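Local coordinates for UBA domain-containing protein Mud1 (Schizosaccharomyces pombe, PDB 1Z96), which recognises polyubiquitin chains through its C-terminal UBA domain and links polyubiquitinated proteins to the proteasome for degradation, at residues A22-A27 with D33-F38; Q10-S13 with D17-E20. All blocks are in the same frame, centred on the assembly; numbering follows the deposited sequence.

Contact 1. Residues A22-A27 with D33-F38; sequences AQALDA and DVAASF
Ala-24 of one helix packs on Ala-35 of another, and two residues before Ala-35 the carbonyl oxygen of Asp-33 takes two bonds within its own helix. The backbone N of Ser-37 gives one, 3.2 Å from Asp-33 O. Ser-37 OG gives the other, at 3.0 Å to Asp-33 O, from 26° outside the carbonyl plane and from the opposite face to the N-H. Ser-37 is modelled in two conformers, so the hydroxyl bond is doubtful beside the backbone one.

Between the helices the contact is apolar and close. The methyl groups of Ala-24 and Ala-35 meet at 3.9 Å, CB to CB. Ala-35 CB also presses on the backbone, 3.8 Å from Ala-24 C. Leu-25 starts away from the partner helix. Its CG lies anti to the carbonyl carbon (chi1 -77°), and the branch then turns back until Leu-25 CD2 is 3.7 Å from Ala-35 CB. The Ala-35 methyl thus touches the Ala-24 backbone and the Leu-25 tip, in directions roughly at right angles. At the exposed rim Phe-38, also modelled twice, meets Ala-27 obliquely, with Phe-38 CE1 4.3 Å from Ala-27 CB.

The small alanines allow the axes to approach to 8.3 Å at 126°. Experiments assign Ala-24 and Phe-38 to monoubiquitin binding, and Ala-27 and Ala-35 to diubiquitin binding. The contact joins helix 18-27 to helix 32-39 in the three-helix UBA bundle. Ala-28 of the connecting loop touches Ala-35 and Phe-38, while helix 4-13 meets Leu-25 through Lys-7, Ile-8 and Leu-11.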
loop_
_atom_site.group_PDB
_atom_site.type_symbol
_atom_site.label_atom_id
_atom_site.label_comp_id
_atom_site.label_asym_id
_atom_site.label_seq_id
_atom_site.Cartn_x
_atom_site.Cartn_y
_atom_site.Cartn_z
ATOM N N ALA A 22 -0.519 4.405 1.742
ATOM C CA ALA A 22 -0.141 4.396 3.145
ATOM C C ALA A 22 -1.293 3.995 4.031
ATOM O O ALA A 22 -1.129 3.224 5.002
ATOM C CB ALA A 22 0.373 5.780 3.562
ATOM N N GLN A 23 -2.467 4.522 3.706
ATOM C CA GLN A 23 -3.661 4.257 4.510
ATOM C C GLN A 23 -4.104 2.803 4.411
ATOM O O GLN A 23 -4.473 2.189 5.427
ATOM C CB GLN A 23 -4.781 5.234 4.141
ATOM C CG GLN A 23 -4.478 6.656 4.609
ATOM C CD GLN A 23 -5.494 7.710 4.168
ATOM O OE1 GLN A 23 -6.280 7.508 3.244
ATOM N NE2 GLN A 23 -5.425 8.873 4.805
ATOM N N ALA A 24 -4.012 2.242 3.208
ATOM C CA ALA A 24 -4.282 0.808 3.000
ATOM C C ALA A 24 -3.291 -0.067 3.767
ATOM O O ALA A 24 -3.667 -1.019 4.425
ATOM C CB ALA A 24 -4.270 0.478 1.527
ATOM N N LEU A 25 -2.019 0.288 3.726
ATOM C CA LEU A 25 -1.034 -0.465 4.487
ATOM C C LEU A 25 -1.232 -0.371 6.001
ATOM O O LEU A 25 -1.008 -1.350 6.719
ATOM C CB LEU A 25 0.373 -0.019 4.112
ATOM C CG LEU A 25 0.860 -0.573 2.785
ATOM C CD1 LEU A 25 2.004 0.260 2.227
ATOM C CD2 LEU A 25 1.267 -2.038 2.942
ATOM N N ASP A 26 -1.616 0.803 6.478
ATOM C CA ASP A 26 -1.944 0.998 7.902
ATOM C C ASP A 26 -3.070 0.055 8.313
ATOM O O ASP A 26 -2.955 -0.667 9.301
ATOM C CB ASP A 26 -2.380 2.449 8.137
ATOM C CG ASP A 26 -2.742 2.727 9.593
ATOM O OD1 ASP A 26 -1.851 2.619 10.445
ATOM O OD2 ASP A 26 -3.900 3.025 9.965
ATOM N N ALA A 27 -4.162 0.081 7.557
ATOM C CA ALA A 27 -5.317 -0.808 7.828
ATOM C C ALA A 27 -4.878 -2.261 7.837
ATOM O O ALA A 27 -5.314 -3.070 8.672
ATOM C CB ALA A 27 -6.380 -0.600 6.787
ATOM N N ASP A 33 0.319 -7.501 0.473
ATOM C CA ASP A 33 -0.596 -8.278 -0.376
ATOM C C ASP A 33 -2.049 -7.947 -0.041
ATOM O O ASP A 33 -2.867 -7.779 -0.933
ATOM C CB ASP A 33 -0.371 -9.760 -0.215
ATOM C CG ASP A 33 0.971 -10.226 -0.760
ATOM O OD1 ASP A 33 1.604 -9.524 -1.586
ATOM O OD2 ASP A 33 1.462 -11.309 -0.370
ATOM N N VAL A 34 -2.350 -7.781 1.246
ATOM C CA VAL A 34 -3.682 -7.362 1.676
ATOM C C VAL A 34 -4.010 -5.938 1.244
ATOM O O VAL A 34 -5.107 -5.661 0.757
ATOM C CB VAL A 34 -3.843 -7.534 3.221
ATOM C CG1 VAL A 34 -5.089 -6.834 3.719
ATOM C CG2 VAL A 34 -3.919 -9.011 3.561
ATOM N N ALA A 35 -3.064 -5.022 1.429
ATOM C CA ALA A 35 -3.264 -3.622 1.060
ATOM C C ALA A 35 -3.511 -3.483 -0.427
ATOM O O ALA A 35 -4.380 -2.731 -0.845
ATOM C CB ALA A 35 -2.054 -2.785 1.474
ATOM N N ALA A 36 -2.731 -4.190 -1.238
ATOM C CA ALA A 36 -2.929 -4.171 -2.694
ATOM C C ALA A 36 -4.358 -4.624 -3.020
ATOM O O ALA A 36 -5.057 -3.965 -3.804
ATOM C CB ALA A 36 -1.909 -5.059 -3.384
ATOM N N SER A 37 -4.771 -5.752 -2.437
ATOM C CA SER A 37 -6.110 -6.314 -2.704
ATOM C C SER A 37 -7.193 -5.275 -2.429
ATOM O O SER A 37 -8.136 -5.104 -3.207
ATOM C CB SER A 37 -6.348 -7.583 -1.891
ATOM O OG SER A 37 -5.420 -8.588 -2.268
ATOM N N PHE A 38 -7.030 -4.533 -1.323
ATOM C CA PHE A 38 -7.928 -3.400 -0.977
ATOM C C PHE A 38 -8.051 -2.383 -2.102
ATOM O O PHE A 38 -9.160 -1.958 -2.453
ATOM C CB PHE A 38 -7.430 -2.602 0.253
ATOM C CG PHE A 38 -7.708 -3.232 1.596
ATOM C CD1 PHE A 38 -6.735 -3.198 2.591
ATOM C CD2 PHE A 38 -8.938 -3.780 1.907
ATOM C CE1 PHE A 38 -6.969 -3.734 3.842
ATOM C CE2 PHE A 38 -9.167 -4.333 3.156
ATOM C CZ PHE A 38 -8.191 -4.312 4.115
#

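Contact 2. Residues Q10-S13 with D17-E20; sequences QLVS and DPLE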
loop_
_atom_site.group_PDB
_atom_site.type_symbol
_atom_site.label_atom_id
_atom_site.label_comp_id
_atom_site.label_asym_id
_atom_site.label_seq_id
_atom_site.Cartn_x
_atom_site.Cartn_y
_atom_site.Cartn_z
ATOM N N GLN A 10 5.922 0.232 -3.642
ATOM C CA GLN A 10 5.376 -0.850 -4.457
ATOM C C GLN A 10 3.973 -0.512 -4.923
ATOM O O GLN A 10 3.631 -0.673 -6.104
ATOM C CB GLN A 10 5.342 -2.181 -3.690
ATOM C CG GLN A 10 6.664 -2.880 -3.556
ATOM C CD GLN A 10 6.984 -3.785 -4.770
ATOM O OE1 GLN A 10 6.510 -3.542 -5.893
ATOM N NE2 GLN A 10 7.804 -4.799 -4.540
ATOM N N LEU A 11 3.152 -0.017 -4.006
ATOM C CA LEU A 11 1.790 0.345 -4.354
ATOM C C LEU A 11 1.745 1.546 -5.295
ATOM O O LEU A 11 0.969 1.559 -6.228
ATOM C CB LEU A 11 0.958 0.604 -3.090
ATOM C CG LEU A 11 0.719 -0.630 -2.221
ATOM C CD1 LEU A 11 0.092 -0.242 -0.918
ATOM C CD2 LEU A 11 -0.177 -1.660 -2.935
ATOM N N VAL A 12 2.580 2.549 -5.057
ATOM C CA VAL A 12 2.673 3.681 -5.985
ATOM C C VAL A 12 3.102 3.218 -7.402
ATOM O O VAL A 12 2.594 3.738 -8.406
ATOM C CB VAL A 12 3.611 4.774 -5.450
ATOM C CG1 VAL A 12 3.833 5.880 -6.484
ATOM C CG2 VAL A 12 3.050 5.358 -4.187
ATOM N N SER A 13 3.966 2.209 -7.474
ATOM C CA SER A 13 4.404 1.657 -8.767
ATOM C C SER A 13 3.270 0.990 -9.537
ATOM O O SER A 13 3.368 0.806 -10.743
ATOM C CB SER A 13 5.568 0.668 -8.591
ATOM O OG SER A 13 5.173 -0.534 -7.943
ATOM N N ASP A 17 -1.990 6.210 -5.433
ATOM C CA ASP A 17 -1.437 7.433 -4.883
ATOM C C ASP A 17 -0.827 7.146 -3.509
ATOM O O ASP A 17 -1.284 6.258 -2.785
ATOM C CB ASP A 17 -2.503 8.526 -4.816
ATOM C CG ASP A 17 -3.086 8.870 -6.203
ATOM O OD1 ASP A 17 -2.334 8.943 -7.196
ATOM O OD2 ASP A 17 -4.285 9.088 -6.387
ATOM N N PRO A 18 0.214 7.898 -3.161
ATOM C CA PRO A 18 0.945 7.701 -1.910
ATOM C C PRO A 18 0.086 7.617 -0.635
ATOM O O PRO A 18 0.285 6.728 0.184
ATOM C CB PRO A 18 1.853 8.933 -1.868
ATOM C CG PRO A 18 2.099 9.229 -3.344
ATOM C CD PRO A 18 0.801 8.981 -3.981
ATOM N N LEU A 19 -0.825 8.568 -0.438
ATOM C CA LEU A 19 -1.616 8.573 0.779
ATOM C C LEU A 19 -2.613 7.418 0.852
ATOM O O LEU A 19 -2.723 6.774 1.890
ATOM C CB LEU A 19 -2.337 9.907 0.954
ATOM C CG LEU A 19 -3.019 10.116 2.309
ATOM C CD1 LEU A 19 -2.085 9.944 3.503
ATOM C CD2 LEU A 19 -3.640 11.483 2.296
ATOM N N GLU A 20 -3.346 7.160 -0.227
ATOM C CA GLU A 20 -4.242 6.008 -0.250
ATOM C C GLU A 20 -3.454 4.702 -0.015
ATOM O O GLU A 20 -3.922 3.806 0.688
ATOM C CB GLU A 20 -5.073 5.958 -1.539
ATOM C CG GLU A 20 -4.359 5.512 -2.807
ATOM C CD GLU A 20 -5.273 5.491 -4.020
ATOM O OE1 GLU A 20 -6.514 5.429 -3.828
ATOM O OE2 GLU A 20 -4.756 5.525 -5.155
#
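The pyrrolidine ring of Pro-18 and the Asp-17 to Pro-18 peptide present one face to Val-12, whose CG2 methyl stands over them. This is the first helix-loop-helix turn of the UBA three-helix bundle, from helix 4-13 into helix 18-27.

Val-12 CG2 is 3.9 Å from Pro-18 CA and 4.1 Å from Pro-18 CG. Val-12 CG2 also comes within 4.3 Å of the carbonyl carbon Asp-17 C. The valine torsion (chi1 174°) sets CG1 anti to the backbone N and places CG2 beside that N. CG2 is the branch that does the touching. The contact is small, lies at the surface and rests on van der Waals contact.

It brackets the loop that holds Gly-15 and Phe-16, both found by experiment to take part in ubiquitin binding.

Asp-17 is the N-cap of helix 18-27, but its own side chain makes no capping bond. The carboxylate of Glu-20, three residues on, accepts the N-H of Asp-17, the Glu-20 half of what would be a capping box. The bond from Asp-17 N to Glu-20 OE2 measures 2.9 Å and is almost straight at 176°, and OE2 receives it on its anti lone pair.

Contacts 1 and 2 follow one another along the chain and share helix 18-27. Contact 2 lies at its start and contact 1 in its second half. Their centres are about 10 Å apart, on opposite sides of the chain's centre. Leu-11 of segment 10-13 joins them through the core. Leu-11 CD1 lies 3.7 Å from Leu-25 CD1 and 4.1 Å from Ala-35 CB. Leu-11 CD2 packs 3.7 Å from Ala-36 CA. Leu-11 itself takes no part in the Val-12 to Pro-18 packing, but it sits one residue from Val-12 and ties that turn to the alanine interface. Experiment places Leu-11 in the monoubiquitin site and Ala-35 and Ala-36 in the diubiquitin site.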